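Long-range contact in carbohydrate kinase, FGGY (Rhodospirillum rubrum, PDB 3IFR), which probably phosphorylates D-xylulose as a xylulose kinase of the FGGY carbohydrate kinase family: residues D74-L86 against G232-H246. Residues are numbered along the deposited sequence; the frame is centred on the assembly and turned at random.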
loop_
_atom_site.group_PDB
_atom_site.type_symbol
_atom_site.label_atom_id
_atom_site.label_comp_id
_atom_site.label_asym_id
_atom_site.label_seq_id
_atom_site.Cartn_x
_atom_site.Cartn_y
_atom_site.Cartn_z
ATOM N N ASP A 74 -23.912 -21.611 -9.356
ATOM C CA ASP A 74 -22.639 -21.050 -9.826
ATOM C C ASP A 74 -21.668 -20.792 -8.653
ATOM O O ASP A 74 -20.807 -19.888 -8.717
ATOM C CB ASP A 74 -22.853 -19.784 -10.659
ATOM C CG ASP A 74 -21.607 -19.382 -11.451
ATOM O OD1 ASP A 74 -21.333 -18.152 -11.550
ATOM O OD2 ASP A 74 -20.890 -20.286 -11.983
ATOM N N TRP A 75 -21.827 -21.601 -7.594
ATOM C CA TRP A 75 -21.007 -21.533 -6.398
ATOM C C TRP A 75 -20.065 -22.754 -6.334
ATOM O O TRP A 75 -20.482 -23.837 -5.970
ATOM C CB TRP A 75 -21.933 -21.527 -5.170
ATOM C CG TRP A 75 -21.270 -21.389 -3.812
ATOM C CD1 TRP A 75 -21.282 -22.309 -2.779
ATOM C CD2 TRP A 75 -20.533 -20.256 -3.320
ATOM N NE1 TRP A 75 -20.596 -21.808 -1.690
ATOM C CE2 TRP A 75 -20.132 -20.555 -1.998
ATOM C CE3 TRP A 75 -20.184 -19.022 -3.863
ATOM C CZ2 TRP A 75 -19.393 -19.657 -1.230
ATOM C CZ3 TRP A 75 -19.442 -18.145 -3.095
ATOM C CH2 TRP A 75 -19.059 -18.462 -1.805
ATOM N N ARG A 76 -18.799 -22.598 -6.683
ATOM C CA ARG A 76 -17.877 -23.729 -6.523
ATOM C C ARG A 76 -16.469 -23.226 -6.182
ATOM O O ARG A 76 -15.525 -23.515 -6.895
ATOM C CB ARG A 76 -17.882 -24.608 -7.790
ATOM C CG ARG A 76 -17.813 -23.784 -9.073
ATOM C CD ARG A 76 -17.911 -24.558 -10.436
ATOM N NE ARG A 76 -18.586 -23.706 -11.424
ATOM C CZ ARG A 76 -17.984 -22.746 -12.130
ATOM N NH1 ARG A 76 -18.674 -21.996 -12.978
ATOM N NH2 ARG A 76 -16.679 -22.535 -11.997
ATOM N N PRO A 77 -16.340 -22.435 -5.096
ATOM C CA PRO A 77 -15.052 -21.845 -4.725
ATOM C C PRO A 77 -14.042 -22.912 -4.324
ATOM O O PRO A 77 -14.397 -23.833 -3.591
ATOM C CB PRO A 77 -15.423 -20.971 -3.516
ATOM C CG PRO A 77 -16.704 -21.539 -3.040
ATOM C CD PRO A 77 -17.417 -21.853 -4.282
ATOM N N GLY A 78 -12.799 -22.760 -4.777
ATOM C CA GLY A 78 -11.790 -23.793 -4.637
ATOM C C GLY A 78 -10.620 -23.365 -3.769
ATOM O O GLY A 78 -9.760 -24.178 -3.437
ATOM N N GLY A 79 -10.592 -22.090 -3.412
ATOM C CA GLY A 79 -9.628 -21.573 -2.461
ATOM C C GLY A 79 -9.943 -20.131 -2.113
ATOM O O GLY A 79 -10.666 -19.461 -2.844
ATOM N N ILE A 80 -9.429 -19.641 -0.996
ATOM C CA ILE A 80 -9.652 -18.237 -0.629
ATOM C C ILE A 80 -8.339 -17.626 -0.147
ATOM O O ILE A 80 -7.553 -18.290 0.531
ATOM C CB ILE A 80 -10.695 -18.108 0.470
ATOM C CG1 ILE A 80 -10.788 -16.667 0.953
ATOM C CG2 ILE A 80 -10.327 -18.992 1.621
ATOM C CD1 ILE A 80 -12.080 -16.359 1.603
ATOM N N CYS A 81 -8.074 -16.387 -0.523
ATOM C CA CYS A 81 -6.947 -15.654 0.078
ATOM C C CYS A 81 -7.468 -14.362 0.727
ATOM O O CYS A 81 -8.327 -13.642 0.163
ATOM C CB CYS A 81 -5.837 -15.370 -0.945
ATOM S SG CYS A 81 -4.443 -14.350 -0.324
ATOM N N VAL A 82 -6.969 -14.074 1.919
ATOM C CA VAL A 82 -7.359 -12.858 2.614
ATOM C C VAL A 82 -6.208 -11.846 2.609
ATOM O O VAL A 82 -5.089 -12.159 3.029
ATOM C CB VAL A 82 -7.737 -13.169 4.073
ATOM C CG1 VAL A 82 -8.219 -11.916 4.781
ATOM C CG2 VAL A 82 -8.825 -14.252 4.144
ATOM N N THR A 83 -6.509 -10.618 2.192
ATOM C CA THR A 83 -5.575 -9.509 2.267
ATOM C C THR A 83 -6.245 -8.399 3.146
ATOM O O THR A 83 -7.421 -8.516 3.543
ATOM C CB THR A 83 -5.273 -9.031 0.829
ATOM O OG1 THR A 83 -4.389 -7.905 0.822
ATOM C CG2 THR A 83 -6.565 -8.640 0.123
ATOM N N GLY A 84 -5.481 -7.354 3.473
ATOM C CA GLY A 84 -5.995 -6.213 4.191
ATOM C C GLY A 84 -4.878 -5.236 4.526
ATOM O O GLY A 84 -3.717 -5.450 4.184
HETATM N N MSE A 85 -5.213 -4.158 5.230
HETATM C CA MSE A 85 -4.198 -3.163 5.584
HETATM C C MSE A 85 -3.145 -3.726 6.571
HETATM O O MSE A 85 -3.417 -4.656 7.322
HETATM C CB MSE A 85 -4.873 -1.888 6.088
HETATM C CG MSE A 85 -5.105 -1.820 7.599
HETATM SE SE MSE A 85 -6.341 -3.135 8.434
HETATM C CE MSE A 85 -8.112 -2.280 8.134
ATOM N N LEU A 86 -1.941 -3.175 6.547
ATOM C CA LEU A 86 -0.895 -3.575 7.492
ATOM C C LEU A 86 0.086 -2.404 7.701
ATOM O O LEU A 86 0.099 -1.436 6.929
ATOM C CB LEU A 86 -0.116 -4.816 6.967
ATOM C CG LEU A 86 0.850 -4.646 5.779
ATOM C CD1 LEU A 86 1.737 -5.884 5.559
ATOM C CD2 LEU A 86 0.089 -4.306 4.482
ATOM N N GLY A 232 -20.619 -19.472 5.381
ATOM C CA GLY A 232 -21.156 -20.087 4.167
ATOM C C GLY A 232 -20.104 -20.825 3.335
ATOM O O GLY A 232 -20.433 -21.684 2.519
ATOM N N LEU A 233 -18.831 -20.479 3.517
ATOM C CA LEU A 233 -17.743 -21.180 2.807
ATOM C C LEU A 233 -17.835 -22.690 3.011
ATOM O O LEU A 233 -18.218 -23.175 4.086
ATOM C CB LEU A 233 -16.367 -20.676 3.269
ATOM C CG LEU A 233 -15.696 -19.516 2.504
ATOM C CD1 LEU A 233 -16.672 -18.673 1.741
ATOM C CD2 LEU A 233 -14.753 -18.600 3.359
ATOM N N PRO A 234 -17.484 -23.453 1.971
ATOM C CA PRO A 234 -17.517 -24.914 2.112
ATOM C C PRO A 234 -16.564 -25.351 3.202
ATOM O O PRO A 234 -15.495 -24.765 3.367
ATOM C CB PRO A 234 -17.011 -25.426 0.746
ATOM C CG PRO A 234 -17.169 -24.293 -0.192
ATOM C CD PRO A 234 -17.047 -23.019 0.641
ATOM N N THR A 235 -16.946 -26.366 3.952
ATOM C CA THR A 235 -16.045 -26.910 4.949
ATOM C C THR A 235 -14.732 -27.385 4.291
ATOM O O THR A 235 -14.735 -27.937 3.194
ATOM C CB THR A 235 -16.726 -28.067 5.671
ATOM O OG1 THR A 235 -17.925 -27.579 6.299
ATOM C CG2 THR A 235 -15.812 -28.650 6.723
ATOM N N GLY A 236 -13.602 -27.162 4.946
ATOM C CA GLY A 236 -12.348 -27.646 4.385
ATOM C C GLY A 236 -11.747 -26.865 3.212
ATOM O O GLY A 236 -10.676 -27.192 2.754
ATOM N N LEU A 237 -12.429 -25.824 2.742
ATOM C CA LEU A 237 -11.879 -24.948 1.726
ATOM C C LEU A 237 -10.446 -24.523 2.012
ATOM O O LEU A 237 -10.170 -23.922 3.064
ATOM C CB LEU A 237 -12.705 -23.674 1.635
ATOM C CG LEU A 237 -12.381 -22.876 0.378
ATOM C CD1 LEU A 237 -12.856 -23.709 -0.807
ATOM C CD2 LEU A 237 -13.041 -21.447 0.338
ATOM N N PRO A 238 -9.534 -24.767 1.053
ATOM C CA PRO A 238 -8.164 -24.280 1.279
ATOM C C PRO A 238 -8.074 -22.767 1.484
ATOM O O PRO A 238 -8.619 -21.971 0.690
ATOM C CB PRO A 238 -7.430 -24.682 0.006
ATOM C CG PRO A 238 -8.236 -25.851 -0.502
ATOM C CD PRO A 238 -9.660 -25.514 -0.208
ATOM N N VAL A 239 -7.349 -22.375 2.520
ATOM C CA VAL A 239 -7.056 -20.975 2.755
ATOM C C VAL A 239 -5.564 -20.710 2.634
ATOM O O VAL A 239 -4.764 -21.357 3.298
ATOM C CB VAL A 239 -7.487 -20.558 4.153
ATOM C CG1 VAL A 239 -7.202 -19.071 4.360
ATOM C CG2 VAL A 239 -8.978 -20.864 4.359
ATOM N N TYR A 240 -5.198 -19.758 1.793
ATOM C CA TYR A 240 -3.797 -19.404 1.515
ATOM C C TYR A 240 -3.231 -18.436 2.539
ATOM O O TYR A 240 -3.959 -17.960 3.409
ATOM C CB TYR A 240 -3.687 -18.831 0.097
ATOM C CG TYR A 240 -3.838 -19.956 -0.880
ATOM C CD1 TYR A 240 -5.090 -20.316 -1.379
ATOM C CD2 TYR A 240 -2.739 -20.762 -1.196
ATOM C CE1 TYR A 240 -5.235 -21.395 -2.235
ATOM C CE2 TYR A 240 -2.871 -21.845 -2.026
ATOM C CZ TYR A 240 -4.110 -22.161 -2.544
ATOM O OH TYR A 240 -4.200 -23.248 -3.377
ATOM N N GLY A 241 -1.931 -18.202 2.468
ATOM C CA GLY A 241 -1.306 -17.219 3.312
ATOM C C GLY A 241 -1.989 -15.873 3.125
ATOM O O GLY A 241 -2.419 -15.532 2.025
ATOM N N GLY A 242 -2.101 -15.091 4.193
ATOM C CA GLY A 242 -2.586 -13.730 4.030
ATOM C C GLY A 242 -1.625 -12.872 3.219
ATOM O O GLY A 242 -0.401 -13.093 3.225
ATOM N N ALA A 243 -2.191 -11.885 2.565
ATOM C CA ALA A 243 -1.517 -11.094 1.587
ATOM C C ALA A 243 -1.517 -9.660 1.992
ATOM O O ALA A 243 -2.494 -9.158 2.380
ATOM C CB ALA A 243 -2.187 -11.259 0.292
ATOM N N ALA A 244 -0.388 -9.006 1.910
ATOM C CA ALA A 244 -0.337 -7.591 2.158
ATOM C C ALA A 244 -1.114 -6.748 1.117
ATOM O O ALA A 244 -0.854 -6.851 -0.007
ATOM C CB ALA A 244 1.066 -7.147 2.263
ATOM N N ASP A 245 -2.053 -5.923 1.528
ATOM C CA ASP A 245 -2.910 -5.234 0.585
ATOM C C ASP A 245 -2.290 -4.452 -0.556
ATOM O O ASP A 245 -2.704 -4.613 -1.650
ATOM C CB ASP A 245 -4.057 -4.462 1.233
ATOM C CG ASP A 245 -3.625 -3.247 1.992
ATOM O OD1 ASP A 245 -2.462 -2.992 2.207
ATOM O OD2 ASP A 245 -4.477 -2.527 2.375
ATOM N N HIS A 246 -1.303 -3.608 -0.303
ATOM C CA HIS A 246 -0.723 -2.856 -1.375
ATOM C C HIS A 246 0.061 -3.707 -2.377
ATOM O O HIS A 246 0.048 -3.421 -3.520
ATOM C CB HIS A 246 0.039 -1.613 -0.873
ATOM C CG HIS A 246 1.261 -1.924 -0.085
ATOM N ND1 HIS A 246 1.216 -2.582 1.111
ATOM C CD2 HIS A 246 2.560 -1.666 -0.315
ATOM C CE1 HIS A 246 2.429 -2.722 1.580
ATOM N NE2 HIS A 246 3.264 -2.172 0.736
HETATM O O HOH W 1 -20.436 -23.774 0.493
HETATM O O HOH W 2 -5.587 -15.936 3.414
HETATM O O HOH W 3 -1.875 -0.949 4.169
#
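Ile80 bonds to the neighbouring strand through both its N and its O: the N donates to Pro238 O (3.0 Å), and the O accepts a nearly straight bond from Tyr240 N (3.0 Å). Pro238 supplies the carbonyl for Ile80 N but, lacking an N-H, cannot continue the pairing to Gly78 O, against which its CD lies (3.5 Å). Across the two strands, Ile80 CG2 lies beside Val239 CG2 (3.6 Å), the two beta-branched side chains pointing the same way. With CG1 anti to the backbone N (chi1 173°), CD1 extends to meet Leu233 CD2, while Leu237 CD2 packs against CG2. Beyond Tyr240 the strand is interrupted, and water 2 bridges Tyr240 O to Val82 N. Direct pairing resumes with Ala243 N on Val82 O, and Thr83 OG1 reaches Ala243 O (2.8 Å) from above the carbonyl plane, satisfying its buried hydroxyl. Ala243 is small enough to bring its CB beside Cys81 SG.

Next, Asp245 N binds Gly84 O (3.2 Å), tilted from the carbonyl plane, as helix 245-252 begins. Its carboxylate receives water 3 at OD1 (2.9 Å), a water that also accepts from Leu86 N. An alanine in place of Asp245 would probably leave this water without its carboxylate anchor and the Leu86 end less firmly tied to the helix start. At the other end, water 1 links Trp75 NE1 to Gly232 O, and Pro77 CD lies over the indole face.

These parallel strands are neighbours in the six-stranded mixed sheet of the actin-like N-terminal domain, 77-84 between 8-14 and 238-244, with 219-222 at the edge beyond; helices 52-70, 163-172 and 437-448 pack on their side chains.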